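Tyrosine recombinase XerH (Helicobacter pylori, PDB 5JK0) catalyses site-specific cutting and rejoining of DNA as a tyrosine recombinase of the phage integrase family, acting at the difH site in chromosome segregation. Local coordinates at the interface of chains A and B and the interface of chains A and C. Residues are numbered along the deposited sequence; one frame, centred on the assembly and turned at random. Chains: chain A/B/C, Tyrosine recombinase XerH.

Contact 1: the interface of chains A and B. Residues chain A 39-40, 42-43, 46; chain B 86, 89, 116.
A:Phe43 packs against B:Lys89 where helix 39-50 of chain A meets helices 74-93 and 107-117 of chain B, a helix-to-helix contact between the N-terminal, core-binding parts of neighbouring recombinase subunits. The lysine's aliphatic chain passes one face of the phenyl ring at its outer rim: CE lies over the rim near CE2 and CZ, 3.8 Å from CE2 of A:Phe43, while CD and CG run outward beyond the ring on that same side. That reach follows from a lysine chain fully extended beyond CG. The other outer corner serves a second partner, with CE1 of A:Phe43 lying 3.9 Å from CE1 of B:Tyr86; the two aromatic side chains cross obliquely. At the base of the phenylalanine, CB packs against CG1 of B:Val116 at 3.9 Å.

B:Val116 hides 92 Å² against chain A and parts its methyls between neighbours. CG1, anti to the backbone N (chi1 171°), lies between CB of A:Phe43 and the backbone O of A:Gln39, whereas CG2 is 3.8 Å from CD1 of A:Leu46. The carbonyl O of the same valine sits over the extended side chain of A:Gln39, 3.3 Å from its CG; this is packing, as no direct polar bond joins the chains in the patch.

The contact may help hold adjacent subunits together on DNA. Polar linkage comes through solvent: water 1 lies 3.1 Å from the amide OD1 of A:Asn40 and 3.0 Å from the side-chain nitrogen NZ of B:Lys89.

Contact 2: the interface of chains A and C. Residues chain A 327, 338-340, 343; chain C 331, 337-340.
A:Arg343 reaches from C:Leu339 to C:Gln331 across the interface of two catalytic domains. Its CB lies 3.6 Å from the methyl CD1 of C:Leu339, and CG stays near the same methyl. With CG anti to the backbone N (chi1 179°) and the chain extended as far as NE, CD and NE come beside the amide of C:Gln331. OE1 of that glutamine sits above one face of the guanidinium, offset toward the NH2 rim, the two planes 70° apart. Although NH2 of A:Arg343 and OE1 of C:Gln331 are 3.0 Å apart, the N-H points elsewhere and they form no hydrogen bond. NH2 instead meets water 3, in the plane at the edge, at 2.6 Å; waters 3 and 4 lead on to the carbonyl O of C:Ala337.

The carboxamide of A:Asn340 divides between two groups. OD1 accepts the backbone N-H of C:Leu339 at 2.8 Å; the bond is nearly straight, 176° at H, although the donor is tilted from the carbonyl plane. ND2 donates to the hydroxyl OG of C:Ser338 at 2.9 Å, with that oxygen in the amide plane. Two direct bonds therefore fix the flip and rotation of the group, and water 3 adds a third partner to OD1.

The reciprocal pair differs: A:Ser338 OG donates to OD1 of C:Asn340 at 3.1 Å, while water 2 connects this OD1 to the backbone N of A:Leu339. Each serine OG also accepts the backbone N-H of Asn340 in its own chain. Beside the polar bonds, CD1 of C:Leu339 also packs against CD2 of A:Leu327, tip to tip, and the backbone O of A:Leu339.

The patch joins helix 327-334 and the 337-340 turn with helix 339-342 in both chains; in chain A, 3-10 helix 343-345 carries the catalytic tyrosine A:Tyr345, the nucleophile that forms the 3'-phosphotyrosyl link.

Contact 1: the interface of chains A and B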
loop_
_atom_site.group_PDB
_atom_site.type_symbol
_atom_site.label_atom_id
_atom_site.label_comp_id
_atom_site.label_asym_id
_atom_site.label_seq_id
_atom_site.Cartn_x
_atom_site.Cartn_y
_atom_site.Cartn_z
ATOM N N GLN A 39 -27.748 13.544 4.340
ATOM C CA GLN A 39 -26.537 14.277 4.696
ATOM C C GLN A 39 -26.838 15.438 5.637
ATOM O O GLN A 39 -26.032 15.771 6.503
ATOM C CB GLN A 39 -25.836 14.801 3.442
ATOM C CG GLN A 39 -25.255 13.723 2.546
ATOM C CD GLN A 39 -24.523 14.297 1.349
ATOM O OE1 GLN A 39 -24.640 15.485 1.046
ATOM N NE2 GLN A 39 -23.758 13.455 0.663
ATOM N N ASN A 40 -28.004 16.050 5.460
ATOM C CA ASN A 40 -28.377 17.218 6.246
ATOM C C ASN A 40 -28.637 16.884 7.713
ATOM O O ASN A 40 -28.371 17.697 8.597
ATOM C CB ASN A 40 -29.609 17.890 5.638
ATOM C CG ASN A 40 -29.961 19.188 6.331
ATOM O OD1 ASN A 40 -29.228 20.172 6.238
ATOM N ND2 ASN A 40 -31.090 19.200 7.028
ATOM N N VAL A 42 -27.078 14.541 9.376
ATOM C CA VAL A 42 -25.766 14.316 9.972
ATOM C C VAL A 42 -25.116 15.644 10.349
ATOM O O VAL A 42 -24.533 15.777 11.426
ATOM C CB VAL A 42 -24.837 13.540 9.021
ATOM C CG1 VAL A 42 -23.460 13.367 9.644
ATOM C CG2 VAL A 42 -25.441 12.187 8.679
ATOM N N PHE A 43 -25.229 16.622 9.456
ATOM C CA PHE A 43 -24.697 17.955 9.708
ATOM C C PHE A 43 -25.342 18.573 10.945
ATOM O O PHE A 43 -24.660 19.169 11.778
ATOM C CB PHE A 43 -24.909 18.858 8.489
ATOM C CG PHE A 43 -24.635 20.310 8.754
ATOM C CD1 PHE A 43 -23.337 20.770 8.901
ATOM C CD2 PHE A 43 -25.678 21.219 8.846
ATOM C CE1 PHE A 43 -23.084 22.109 9.142
ATOM C CE2 PHE A 43 -25.431 22.558 9.088
ATOM C CZ PHE A 43 -24.131 23.004 9.235
ATOM N N LEU A 46 -23.951 17.034 14.266
ATOM C CA LEU A 46 -22.647 17.532 14.698
ATOM C C LEU A 46 -22.798 18.783 15.558
ATOM O O LEU A 46 -22.167 18.907 16.608
ATOM C CB LEU A 46 -21.757 17.832 13.490
ATOM C CG LEU A 46 -21.454 16.670 12.541
ATOM C CD1 LEU A 46 -20.486 17.108 11.445
ATOM C CD2 LEU A 46 -20.897 15.476 13.303
ATOM N N TYR B 86 -21.636 25.296 2.777
ATOM C CA TYR B 86 -21.319 24.743 4.087
ATOM C C TYR B 86 -20.800 25.818 5.033
ATOM O O TYR B 86 -21.316 25.987 6.136
ATOM C CB TYR B 86 -20.288 23.616 3.952
ATOM C CG TYR B 86 -19.616 23.226 5.253
ATOM C CD1 TYR B 86 -20.246 22.378 6.158
ATOM C CD2 TYR B 86 -18.348 23.698 5.570
ATOM C CE1 TYR B 86 -19.633 22.018 7.346
ATOM C CE2 TYR B 86 -17.730 23.346 6.756
ATOM C CZ TYR B 86 -18.375 22.506 7.639
ATOM O OH TYR B 86 -17.758 22.156 8.818
ATOM N N LYS B 89 -23.124 28.607 6.662
ATOM C CA LYS B 89 -24.023 28.227 7.745
ATOM C C LYS B 89 -23.281 27.586 8.916
ATOM O O LYS B 89 -23.756 27.622 10.051
ATOM C CB LYS B 89 -25.107 27.275 7.231
ATOM C CG LYS B 89 -24.576 25.988 6.617
ATOM C CD LYS B 89 -25.711 25.106 6.125
ATOM C CE LYS B 89 -25.188 23.813 5.521
ATOM N NZ LYS B 89 -26.297 22.930 5.062
ATOM N N VAL B 116 -19.497 14.924 5.757
ATOM C CA VAL B 116 -20.917 15.231 5.625
ATOM C C VAL B 116 -21.385 15.219 4.171
ATOM O O VAL B 116 -22.374 14.566 3.835
ATOM C CB VAL B 116 -21.249 16.606 6.243
ATOM C CG1 VAL B 116 -22.677 17.015 5.907
ATOM C CG2 VAL B 116 -21.035 16.579 7.751
HETATM O O HOH W 1 -28.605 23.121 6.979
#

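Contact 2: the interface of chains A and C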
loop_
_atom_site.group_PDB
_atom_site.type_symbol
_atom_site.label_atom_id
_atom_site.label_comp_id
_atom_site.label_asym_id
_atom_site.label_seq_id
_atom_site.Cartn_x
_atom_site.Cartn_y
_atom_site.Cartn_z
ATOM N N LEU A 327 -10.143 -24.235 1.578
ATOM C CA LEU A 327 -10.233 -23.064 2.443
ATOM C C LEU A 327 -10.186 -21.760 1.650
ATOM O O LEU A 327 -10.886 -20.800 1.976
ATOM C CB LEU A 327 -9.110 -23.083 3.482
ATOM C CG LEU A 327 -9.285 -22.125 4.662
ATOM C CD1 LEU A 327 -10.540 -22.473 5.450
ATOM C CD2 LEU A 327 -8.061 -22.162 5.557
ATOM N N SER A 338 -9.447 -12.307 5.363
ATOM C CA SER A 338 -8.401 -13.192 5.862
ATOM C C SER A 338 -8.901 -14.621 6.020
ATOM O O SER A 338 -10.065 -14.850 6.347
ATOM C CB SER A 338 -7.864 -12.681 7.200
ATOM O OG SER A 338 -6.920 -13.587 7.745
ATOM N N LEU A 339 -8.005 -15.579 5.793
ATOM C CA LEU A 339 -8.324 -16.995 5.940
ATOM C C LEU A 339 -8.610 -17.374 7.389
ATOM O O LEU A 339 -9.214 -18.413 7.658
ATOM C CB LEU A 339 -7.180 -17.858 5.402
ATOM C CG LEU A 339 -7.026 -17.920 3.883
ATOM C CD1 LEU A 339 -5.684 -18.529 3.516
ATOM C CD2 LEU A 339 -8.164 -18.722 3.271
ATOM N N ASN A 340 -8.167 -16.534 8.321
ATOM C CA ASN A 340 -8.424 -16.764 9.738
ATOM C C ASN A 340 -9.913 -16.711 10.055
ATOM O O ASN A 340 -10.373 -17.318 11.022
ATOM C CB ASN A 340 -7.667 -15.745 10.592
ATOM C CG ASN A 340 -6.182 -16.036 10.660
ATOM O OD1 ASN A 340 -5.772 -17.191 10.780
ATOM N ND2 ASN A 340 -5.367 -14.991 10.581
ATOM N N ARG A 343 -11.435 -20.080 8.806
ATOM C CA ARG A 343 -11.063 -21.202 9.665
ATOM C C ARG A 343 -12.197 -21.634 10.593
ATOM O O ARG A 343 -12.299 -22.805 10.961
ATOM C CB ARG A 343 -9.830 -20.841 10.496
ATOM C CG ARG A 343 -9.380 -21.935 11.448
ATOM C CD ARG A 343 -8.266 -21.458 12.356
ATOM N NE ARG A 343 -7.964 -22.437 13.395
ATOM C CZ ARG A 343 -7.041 -22.265 14.336
ATOM N NH1 ARG A 343 -6.832 -23.210 15.243
ATOM N NH2 ARG A 343 -6.326 -21.149 14.369
ATOM N N GLN C 331 -1.215 -25.670 8.606
ATOM C CA GLN C 331 -1.280 -24.911 9.854
ATOM C C GLN C 331 -1.078 -25.798 11.079
ATOM O O GLN C 331 -0.297 -25.472 11.974
ATOM C CB GLN C 331 -2.620 -24.184 9.970
ATOM C CG GLN C 331 -2.821 -23.497 11.312
ATOM C CD GLN C 331 -4.212 -22.922 11.484
ATOM O OE1 GLN C 331 -4.395 -21.911 12.162
ATOM N NE2 GLN C 331 -5.202 -23.565 10.875
ATOM N N ALA C 337 -0.136 -20.001 14.202
ATOM C CA ALA C 337 -1.271 -19.421 14.912
ATOM C C ALA C 337 -2.186 -18.692 13.937
ATOM O O ALA C 337 -3.392 -18.587 14.161
ATOM C CB ALA C 337 -0.796 -18.478 16.005
ATOM N N SER C 338 -1.603 -18.193 12.852
ATOM C CA SER C 338 -2.356 -17.469 11.837
ATOM C C SER C 338 -2.242 -18.148 10.478
ATOM O O SER C 338 -1.168 -18.609 10.091
ATOM C CB SER C 338 -1.870 -16.022 11.739
ATOM O OG SER C 338 -2.469 -15.359 10.638
ATOM N N LEU C 339 -3.355 -18.198 9.752
ATOM C CA LEU C 339 -3.376 -18.814 8.432
ATOM C C LEU C 339 -2.761 -17.907 7.372
ATOM O O LEU C 339 -2.514 -18.339 6.245
ATOM C CB LEU C 339 -4.806 -19.185 8.043
ATOM C CG LEU C 339 -5.341 -20.451 8.710
ATOM C CD1 LEU C 339 -6.842 -20.542 8.549
ATOM C CD2 LEU C 339 -4.666 -21.677 8.118
ATOM N N ASN C 340 -2.515 -16.650 7.733
ATOM C CA ASN C 340 -1.815 -15.730 6.841
ATOM C C ASN C 340 -0.382 -16.194 6.617
ATOM O O ASN C 340 0.227 -15.902 5.586
ATOM C CB ASN C 340 -1.827 -14.308 7.402
ATOM C CG ASN C 340 -3.219 -13.708 7.446
ATOM O OD1 ASN C 340 -4.101 -14.100 6.680
ATOM N ND2 ASN C 340 -3.422 -12.751 8.341
HETATM O O HOH W 2 -5.661 -14.772 4.271
HETATM O O HOH W 3 -6.249 -18.958 12.954
HETATM O O HOH W 4 -4.838 -19.237 16.495
#

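The C-alpha centres of contacts 1 and 2 are about 42 Å apart, and the two share no residue or secondary-structure element of chain A. Contact 1 uses helix 39-50, near the N-terminal end, to meet chain B; contact 2 uses helices 327-334 and 339-342 and the short helix 343-345, in the catalytic part, to meet chain C. The two patches thus tie chain A to two neighbours, consistent with a four-subunit recombination synapse. Because the short helix of contact 2 also holds the catalytic A:Tyr345, packing there could bear on the placement of the nucleophile.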